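Local coordinates for molybdate-binding protein MolA (Haemophilus influenzae, PDB 3PSA) that captures molybdate or tungstate in the periplasm, while rejecting sulfate and phosphate, and hands molybdate to the MolBC ABC transporter for low-affinity import, at residues L24-L29 with K276-P281; K49-K54 with Q241-D246; G123-T128 with S198-G203. All coordinates share one frame; numbering follows the deposited sequence.

Contact 1 of 3, residues L24-L29 with K276-P281; sequences LQHQTL and KAWGYP. With WO4 (tungstate(VI)ion), chain B.
The oxyanion site of MolA lies in a cleft whose opposite walls are joined here by His26 and Gln27 on one side and Trp278 and Tyr280 on the other, around tungstate. His26 gives the ion a nearly straight bond, NE2 to O2 at 2.7 Å with 169° at the hydrogen. That oxygen lies in the imidazole plane at the ring edge, and Gln27 OE1 covers one face of the ring, 3.4 Å above its centre. His26 CG sits between its backbone N and carbonyl carbon (chi1 51°), which turns NE2 toward the anion and leaves CD2 3.7 Å from Trp278 CZ3. Gln27 bends at chi2 (92°), placing its amide over one face of Tyr280 toward the rim, the two planes inclined, with CD 4.0 Å from CG of that ring; its NE2 makes only a weak bond to O4 of the ion.

As in other Fe/B12-type (cluster A) periplasmic binding proteins, the ligand sits in the cleft between two lobes, each built on a parallel sheet. Helix 26-34 follows strand 21-24 of one sheet, and the loop 276-281 follows strand 268-270 of the other. From this loop the backbone does the binding: Gly279 N reaches tungstate O3 at 3.1 Å, and Tyr280 N reaches tungstate O4 at 3.0 Å. N-H donors from backbone amides, an imidazole and a side-chain amide thus meet the anion's oxygens, and Arg243 adds a positive charge. The indole of Trp278 has tungstate O2 over one face, offset toward the rim, and Lys276 CD over the opposite face, 3.4 Å above its plane, so it lines one side of the site. Tyr280 presents its ring edge to O4 and bonds through its hydroxyl to Asn92, just after strand 87-91, which helps hold the ring; Tyr196 also binds the ion.

Contact 2 of 3, residues K49-K54 with Q241-D246; sequences KKQLGK and QDRYPD. With WO4 (tungstate(VI)ion), chain B.
The guanidinium of Arg243 is used along its edges: Gln51 O lies in its plane beside NH1, Gln241 OE1 faces NE and NH2, and tungstate faces the two terminal nitrogens. Tyr244 OH stands over one face toward the rim, with the Trp278 indole in cation-pi contact on the opposite one. Arginine suits this place because its five N-H groups diverge in one plane. NH1 gives a 2.9 Å bond to a lone pair of Gln51 O; NH2 meets tungstate O3 at 3.0 Å, and both nitrogens share O2. NE and NH2 each reach Gln241 OE1 at 2.8 Å, from the same face of that amide, fixing the guanidinium's rotation from three sides. The Tyr244 ring rests one face on Arg243 CG, and Lys50 NZ donates to Tyr244 OH at 3.0 Å. Gly53, with positive phi, brings its CA within 3.7 Å of Arg243 CB; a CB there would crowd that atom and the preceding carbonyl O, so glycine suits the helix end. Waters bridge Arg243 O to Lys50 O and to Lys54 N. This joins helix 48-52 of one lobe to the type I turn after strand 237-240 of the other, Arg243 closing the cleft over the ion, with His26 of helix 26-34 against Gln51 and Arg243.

Contact 3 of 3, residues G123-T128 with S198-G203; sequences GKLNPT and SGKYTG
Two loops run closest where the CA atoms of Pro127 and Gly199 come to 5.6 Å, Gly199 taking a left-handed backbone conformation that favours glycine and turns the space a CB would fill straight onto Pro127 O. With no side chain at that point, the two backbones can pass close to one another. The ring of Pro127 fills in beside them, its CG 3.8 Å from Gly199 O and its CD 4.2 Å from Lys200 CE; proline's compact ring packs against the Gly199 carbonyl and the Lys200 chain while restricting its own phi.

A hydrogen bond from Lys200 crosses between the segments. Its chain bends at chi2 (-79°) and then runs out extended, crossing the proline ring at about a right angle, to bring NZ within 2.7 Å of Leu125 O. The approach makes an angle of 151° at the oxygen, with the nitrogen tilted 26° from the carbonyl plane. Lysine has both the length to span the gap and a charge well matched to a carbonyl oxygen, and that charge, in the neighbourhood of the tungstate site, would probably favour an anion there. The side chain of Asn126 lies obliquely against the end of the lysine, and Leu125 CD1 is 4.3 Å from NZ, giving the ammonium an apolar neighbour.

Loop 123-128 comes after strand 109-112 of one sheet and leads toward helix 132-151, whose Tyr136 hydroxyl and Glu132 carboxylate bond to Gly199 O and, weakly, Gly199 N; segment 198-203 follows strand 194-196 and enters helix 201-208, where Tyr201 packs on helix 283-297.

All three contacts gather round one cleft between the two lobes, and contacts 1 and 2 both touch the tungstate. Their centres are about 12 Å apart, and they lock together where Trp278 NE1 lies 3.4 Å from Arg243 CZ, a cation-pi pair. Ala277 O is a shared acceptor: it takes Gln241 NE2 of contact 2 at 3.1 Å and Thr202 OG1 of contact 3 at 2.6 Å. Gly279 O also receives Tyr201 N at 2.9 Å, so helix 201-208 holds the loop whose amides bind the ion. Contact 3, its centre about 20 Å from that of contact 2, also joins the two lobes, without touching the ion; the Leu125 side chain is about 5 Å from it.

Contact 1 of 3, residues L24-L29 with K276-P281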
# COMPACT_ATOMS: atom_id res chain seq x y z
N LEU A 24 -10.30 5.53 8.47
CA LEU A 24 -9.50 6.74 8.17
C LEU A 24 -8.10 6.37 7.64
O LEU A 24 -7.09 7.00 7.99
CB LEU A 24 -9.43 7.73 9.37
CG LEU A 24 -10.77 8.26 9.96
CD1 LEU A 24 -10.53 9.10 11.14
CD2 LEU A 24 -11.67 9.02 9.01
N GLN A 25 -8.03 5.35 6.79
CA GLN A 25 -6.75 4.97 6.19
C GLN A 25 -7.07 4.24 4.93
O GLN A 25 -7.93 3.32 4.93
CB GLN A 25 -5.98 4.00 7.08
CG GLN A 25 -4.58 3.67 6.55
CD GLN A 25 -4.01 2.39 7.12
OE1 GLN A 25 -2.94 2.40 7.76
NE2 GLN A 25 -4.68 1.29 6.88
N HIS A 26 -6.40 4.64 3.84
CA HIS A 26 -6.68 4.08 2.55
C HIS A 26 -6.25 2.60 2.40
O HIS A 26 -6.92 1.82 1.70
CB HIS A 26 -6.07 4.95 1.42
CG HIS A 26 -4.61 5.28 1.62
ND1 HIS A 26 -4.16 6.09 2.63
CD2 HIS A 26 -3.52 4.98 0.87
CE1 HIS A 26 -2.85 6.23 2.56
NE2 HIS A 26 -2.43 5.57 1.50
N GLN A 27 -5.18 2.19 3.08
CA GLN A 27 -4.75 0.81 3.01
C GLN A 27 -5.78 -0.11 3.65
O GLN A 27 -6.15 -1.10 3.06
CB GLN A 27 -3.41 0.59 3.69
CG GLN A 27 -2.26 1.27 2.97
CD GLN A 27 -1.95 2.69 3.48
OE1 GLN A 27 -2.73 3.27 4.27
NE2 GLN A 27 -0.78 3.25 3.06
N THR A 28 -6.28 0.25 4.83
CA THR A 28 -7.32 -0.56 5.48
C THR A 28 -8.57 -0.53 4.59
O THR A 28 -9.27 -1.57 4.43
CB THR A 28 -7.64 -0.08 6.90
OG1 THR A 28 -6.49 -0.30 7.73
CG2 THR A 28 -8.82 -0.82 7.47
N LEU A 29 -8.88 0.63 4.02
CA LEU A 29 -10.05 0.72 3.14
C LEU A 29 -9.99 -0.27 1.98
O LEU A 29 -10.97 -1.00 1.71
CB LEU A 29 -10.23 2.15 2.62
CG LEU A 29 -11.52 2.34 1.81
CD1 LEU A 29 -12.73 1.77 2.55
CD2 LEU A 29 -11.73 3.84 1.48
N LYS A 276 1.12 -1.70 -6.64
CA LYS A 276 1.33 -0.57 -5.74
C LYS A 276 2.66 -0.63 -4.96
O LYS A 276 2.80 -1.33 -3.92
CB LYS A 276 0.16 -0.39 -4.75
CG LYS A 276 -1.26 -0.35 -5.36
CD LYS A 276 -2.32 -0.40 -4.26
CE LYS A 276 -3.74 -0.17 -4.75
NZ LYS A 276 -4.21 -1.21 -5.73
N ALA A 277 3.64 0.10 -5.49
CA ALA A 277 4.97 0.21 -4.87
C ALA A 277 4.92 1.31 -3.81
O ALA A 277 5.69 2.27 -3.79
CB ALA A 277 6.01 0.46 -5.93
N TRP A 278 4.03 1.06 -2.87
CA TRP A 278 3.67 1.97 -1.84
C TRP A 278 4.58 1.80 -0.64
O TRP A 278 5.31 0.78 -0.46
CB TRP A 278 2.20 1.74 -1.45
CG TRP A 278 1.13 2.26 -2.45
CD1 TRP A 278 1.32 2.79 -3.72
CD2 TRP A 278 -0.28 2.28 -2.21
NE1 TRP A 278 0.10 3.14 -4.25
CE2 TRP A 278 -0.89 2.84 -3.35
CE3 TRP A 278 -1.08 1.91 -1.12
CZ2 TRP A 278 -2.28 3.01 -3.44
CZ3 TRP A 278 -2.44 2.06 -1.20
CH2 TRP A 278 -3.04 2.61 -2.35
N GLY A 279 4.48 2.79 0.22
CA GLY A 279 5.18 2.74 1.51
C GLY A 279 4.74 1.55 2.34
O GLY A 279 5.55 0.95 3.07
N TYR A 280 3.45 1.22 2.19
CA TYR A 280 2.82 0.07 2.84
C TYR A 280 2.51 -1.08 1.87
O TYR A 280 2.11 -0.86 0.68
CB TYR A 280 1.51 0.51 3.48
CG TYR A 280 1.61 1.45 4.68
CD1 TYR A 280 1.16 1.05 5.95
CD2 TYR A 280 2.12 2.74 4.54
CE1 TYR A 280 1.20 1.94 7.03
CE2 TYR A 280 2.16 3.64 5.60
CZ TYR A 280 1.74 3.23 6.84
OH TYR A 280 1.78 4.14 7.88
N PRO A 281 2.64 -2.32 2.39
CA PRO A 281 2.32 -3.49 1.58
C PRO A 281 0.80 -3.72 1.37
O PRO A 281 -0.00 -3.55 2.30
CB PRO A 281 2.94 -4.63 2.37
CG PRO A 281 2.89 -4.21 3.79
CD PRO A 281 3.04 -2.70 3.77
W WO4 B . 1.65 5.19 1.22
O1 WO4 B . 1.51 6.07 2.91
O2 WO4 B . 0.06 5.61 0.42
O3 WO4 B . 2.83 5.35 -0.23
O4 WO4 B . 1.60 3.45 1.58

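Contact 2 of 3, residues K49-K54 with Q241-D246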
# COMPACT_ATOMS: atom_id res chain seq x y z
N LYS A 49 -9.84 9.67 -2.72
CA LYS A 49 -9.71 9.69 -4.18
C LYS A 49 -8.27 9.94 -4.57
O LYS A 49 -7.81 9.35 -5.55
CB LYS A 49 -10.60 10.75 -4.82
CG LYS A 49 -12.03 10.28 -4.95
CD LYS A 49 -12.91 11.33 -5.66
CE LYS A 49 -14.38 11.08 -5.35
NZ LYS A 49 -15.35 12.07 -6.02
N LYS A 50 -7.61 10.85 -3.84
CA LYS A 50 -6.17 11.11 -4.02
C LYS A 50 -5.31 9.89 -3.67
O LYS A 50 -4.41 9.52 -4.44
CB LYS A 50 -5.66 12.32 -3.23
CG LYS A 50 -4.19 12.61 -3.55
CD LYS A 50 -3.77 14.07 -3.43
CE LYS A 50 -2.27 14.20 -3.51
NZ LYS A 50 -1.54 13.37 -2.52
N GLN A 51 -5.60 9.27 -2.52
CA GLN A 51 -4.78 8.18 -1.99
C GLN A 51 -4.96 6.86 -2.73
O GLN A 51 -4.00 6.07 -2.83
CB GLN A 51 -4.97 8.01 -0.47
CG GLN A 51 -4.47 9.21 0.36
CD GLN A 51 -2.99 9.51 0.18
OE1 GLN A 51 -2.19 8.62 -0.07
NE2 GLN A 51 -2.62 10.78 0.32
N LEU A 52 -6.17 6.63 -3.27
CA LEU A 52 -6.49 5.39 -4.01
C LEU A 52 -6.48 5.55 -5.54
O LEU A 52 -6.51 4.55 -6.26
CB LEU A 52 -7.81 4.77 -3.56
CG LEU A 52 -7.88 4.27 -2.11
CD1 LEU A 52 -9.34 3.89 -1.74
CD2 LEU A 52 -6.93 3.08 -1.86
N GLY A 53 -6.48 6.79 -5.99
CA GLY A 53 -6.45 7.13 -7.40
C GLY A 53 -7.84 7.28 -7.98
O GLY A 53 -8.80 6.65 -7.49
N LYS A 54 -7.95 8.11 -9.02
CA LYS A 54 -9.25 8.45 -9.65
C LYS A 54 -10.17 7.32 -10.16
O LYS A 54 -11.37 7.52 -10.23
CB LYS A 54 -9.04 9.46 -10.77
CG LYS A 54 -8.36 8.84 -11.99
CD LYS A 54 -8.16 9.90 -13.08
CE LYS A 54 -7.85 9.15 -14.36
NZ LYS A 54 -8.99 8.38 -14.94
N GLN A 241 3.67 5.37 -9.60
CA GLN A 241 2.42 4.77 -9.14
C GLN A 241 1.23 5.19 -9.99
O GLN A 241 1.07 6.39 -10.35
CB GLN A 241 2.19 5.23 -7.70
CG GLN A 241 3.31 4.79 -6.75
CD GLN A 241 3.22 5.39 -5.35
OE1 GLN A 241 2.45 6.33 -5.07
NE2 GLN A 241 4.03 4.85 -4.45
N ASP A 242 0.33 4.23 -10.22
CA ASP A 242 -0.85 4.43 -11.06
C ASP A 242 -1.72 5.58 -10.59
O ASP A 242 -2.42 6.21 -11.42
CB ASP A 242 -1.70 3.17 -11.08
CG ASP A 242 -2.78 3.24 -12.14
OD1 ASP A 242 -2.47 3.62 -13.31
OD2 ASP A 242 -3.93 2.97 -11.77
N ARG A 243 -1.72 5.86 -9.27
CA ARG A 243 -2.60 6.91 -8.72
C ARG A 243 -2.11 8.30 -9.08
O ARG A 243 -2.89 9.24 -8.97
CB ARG A 243 -2.76 6.80 -7.20
CG ARG A 243 -1.48 6.96 -6.46
CD ARG A 243 -1.63 6.63 -5.00
NE ARG A 243 -0.31 6.48 -4.38
CZ ARG A 243 -0.14 6.28 -3.09
NH1 ARG A 243 -1.20 6.25 -2.29
NH2 ARG A 243 1.08 6.14 -2.58
N TYR A 244 -0.83 8.40 -9.50
CA TYR A 244 -0.22 9.67 -9.90
C TYR A 244 0.22 9.77 -11.37
O TYR A 244 1.38 10.10 -11.64
CB TYR A 244 0.95 10.01 -8.97
CG TYR A 244 0.51 10.19 -7.53
CD1 TYR A 244 -0.56 11.04 -7.20
CD2 TYR A 244 1.14 9.49 -6.49
CE1 TYR A 244 -0.97 11.20 -5.86
CE2 TYR A 244 0.73 9.65 -5.15
CZ TYR A 244 -0.33 10.51 -4.85
OH TYR A 244 -0.73 10.66 -3.53
N PRO A 245 -0.72 9.57 -12.32
CA PRO A 245 -0.32 9.39 -13.72
C PRO A 245 0.29 10.67 -14.36
O PRO A 245 1.11 10.54 -15.27
CB PRO A 245 -1.63 8.99 -14.42
CG PRO A 245 -2.69 9.73 -13.64
CD PRO A 245 -2.19 9.70 -12.19
N ASP A 246 -0.05 11.87 -13.87
CA ASP A 246 0.50 13.12 -14.46
C ASP A 246 2.03 13.18 -14.37
O ASP A 246 2.67 13.92 -15.13
CB ASP A 246 -0.02 14.41 -13.76
CG ASP A 246 -1.52 14.60 -13.86
OD1 ASP A 246 -2.19 14.02 -14.75
OD2 ASP A 246 -2.03 15.37 -13.01
W WO4 B . 1.65 5.19 1.22
O1 WO4 B . 1.51 6.07 2.91
O2 WO4 B . 0.06 5.61 0.42
O3 WO4 B . 2.83 5.35 -0.23
O4 WO4 B . 1.60 3.45 1.58
O HOH W 1 -4.08 10.60 -6.96
O HOH W 2 -5.35 9.06 -10.32

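Contact 3 of 3, residues G123-T128 with S198-G203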
# COMPACT_ATOMS: atom_id res chain seq x y z
N GLY A 123 4.63 3.41 15.86
CA GLY A 123 3.87 4.62 15.62
C GLY A 123 4.52 5.67 14.72
O GLY A 123 4.01 6.77 14.59
N LYS A 124 5.64 5.32 14.09
CA LYS A 124 6.40 6.26 13.28
C LYS A 124 6.03 6.19 11.78
O LYS A 124 5.90 5.11 11.24
CB LYS A 124 7.91 6.00 13.46
CG LYS A 124 8.44 6.41 14.83
CD LYS A 124 9.95 6.31 14.93
CE LYS A 124 10.45 6.81 16.31
NZ LYS A 124 11.92 6.61 16.55
N LEU A 125 5.86 7.34 11.12
CA LEU A 125 5.52 7.31 9.69
C LEU A 125 6.65 6.59 8.94
O LEU A 125 6.41 5.76 8.04
CB LEU A 125 5.36 8.73 9.15
CG LEU A 125 5.30 8.92 7.64
CD1 LEU A 125 4.08 8.19 6.99
CD2 LEU A 125 5.32 10.38 7.30
N ASN A 126 7.87 6.92 9.36
CA ASN A 126 9.13 6.48 8.72
C ASN A 126 10.02 5.71 9.68
O ASN A 126 10.90 6.31 10.37
CB ASN A 126 9.87 7.72 8.15
CG ASN A 126 9.08 8.42 7.08
OD1 ASN A 126 8.89 9.66 7.11
ND2 ASN A 126 8.60 7.66 6.12
N PRO A 127 9.81 4.39 9.76
CA PRO A 127 10.53 3.56 10.74
C PRO A 127 11.95 3.16 10.36
O PRO A 127 12.35 3.30 9.20
CB PRO A 127 9.64 2.34 10.90
CG PRO A 127 8.98 2.18 9.50
CD PRO A 127 8.78 3.62 9.01
N THR A 128 12.72 2.75 11.37
CA THR A 128 13.99 2.05 11.19
C THR A 128 13.75 0.61 11.63
O THR A 128 13.40 0.36 12.79
CB THR A 128 15.08 2.67 12.08
OG1 THR A 128 15.15 4.08 11.83
CG2 THR A 128 16.44 2.02 11.83
N SER A 198 14.56 3.93 2.70
CA SER A 198 14.52 2.80 3.63
C SER A 198 13.26 2.69 4.49
O SER A 198 12.59 3.68 4.79
CB SER A 198 15.78 2.83 4.54
OG SER A 198 15.83 4.00 5.38
N GLY A 199 12.98 1.46 4.92
CA GLY A 199 11.88 1.15 5.85
C GLY A 199 10.51 1.24 5.19
O GLY A 199 9.49 1.49 5.83
N LYS A 200 10.50 1.05 3.87
CA LYS A 200 9.25 1.16 3.09
C LYS A 200 9.06 -0.03 2.17
O LYS A 200 10.02 -0.59 1.65
CB LYS A 200 9.26 2.49 2.32
CG LYS A 200 9.31 3.72 3.24
CD LYS A 200 7.92 3.99 3.81
CE LYS A 200 7.90 4.74 5.09
NZ LYS A 200 6.47 5.00 5.48
N TYR A 201 7.79 -0.45 1.99
CA TYR A 201 7.48 -1.60 1.10
C TYR A 201 8.00 -1.40 -0.34
O TYR A 201 8.30 -2.39 -1.03
CB TYR A 201 5.97 -1.99 1.11
CG TYR A 201 5.68 -3.03 0.06
CD1 TYR A 201 6.16 -4.36 0.19
CD2 TYR A 201 5.07 -2.68 -1.14
CE1 TYR A 201 5.96 -5.30 -0.82
CE2 TYR A 201 4.90 -3.59 -2.18
CZ TYR A 201 5.31 -4.91 -2.00
OH TYR A 201 5.16 -5.82 -3.00
N THR A 202 8.10 -0.14 -0.79
CA THR A 202 8.58 0.22 -2.13
C THR A 202 9.84 -0.56 -2.51
O THR A 202 9.87 -1.23 -3.54
CB THR A 202 8.85 1.72 -2.22
OG1 THR A 202 7.62 2.42 -1.99
CG2 THR A 202 9.39 2.10 -3.62
N GLY A 203 10.83 -0.49 -1.64
CA GLY A 203 12.11 -1.17 -1.83
C GLY A 203 12.00 -2.68 -1.87
O GLY A 203 12.77 -3.38 -2.56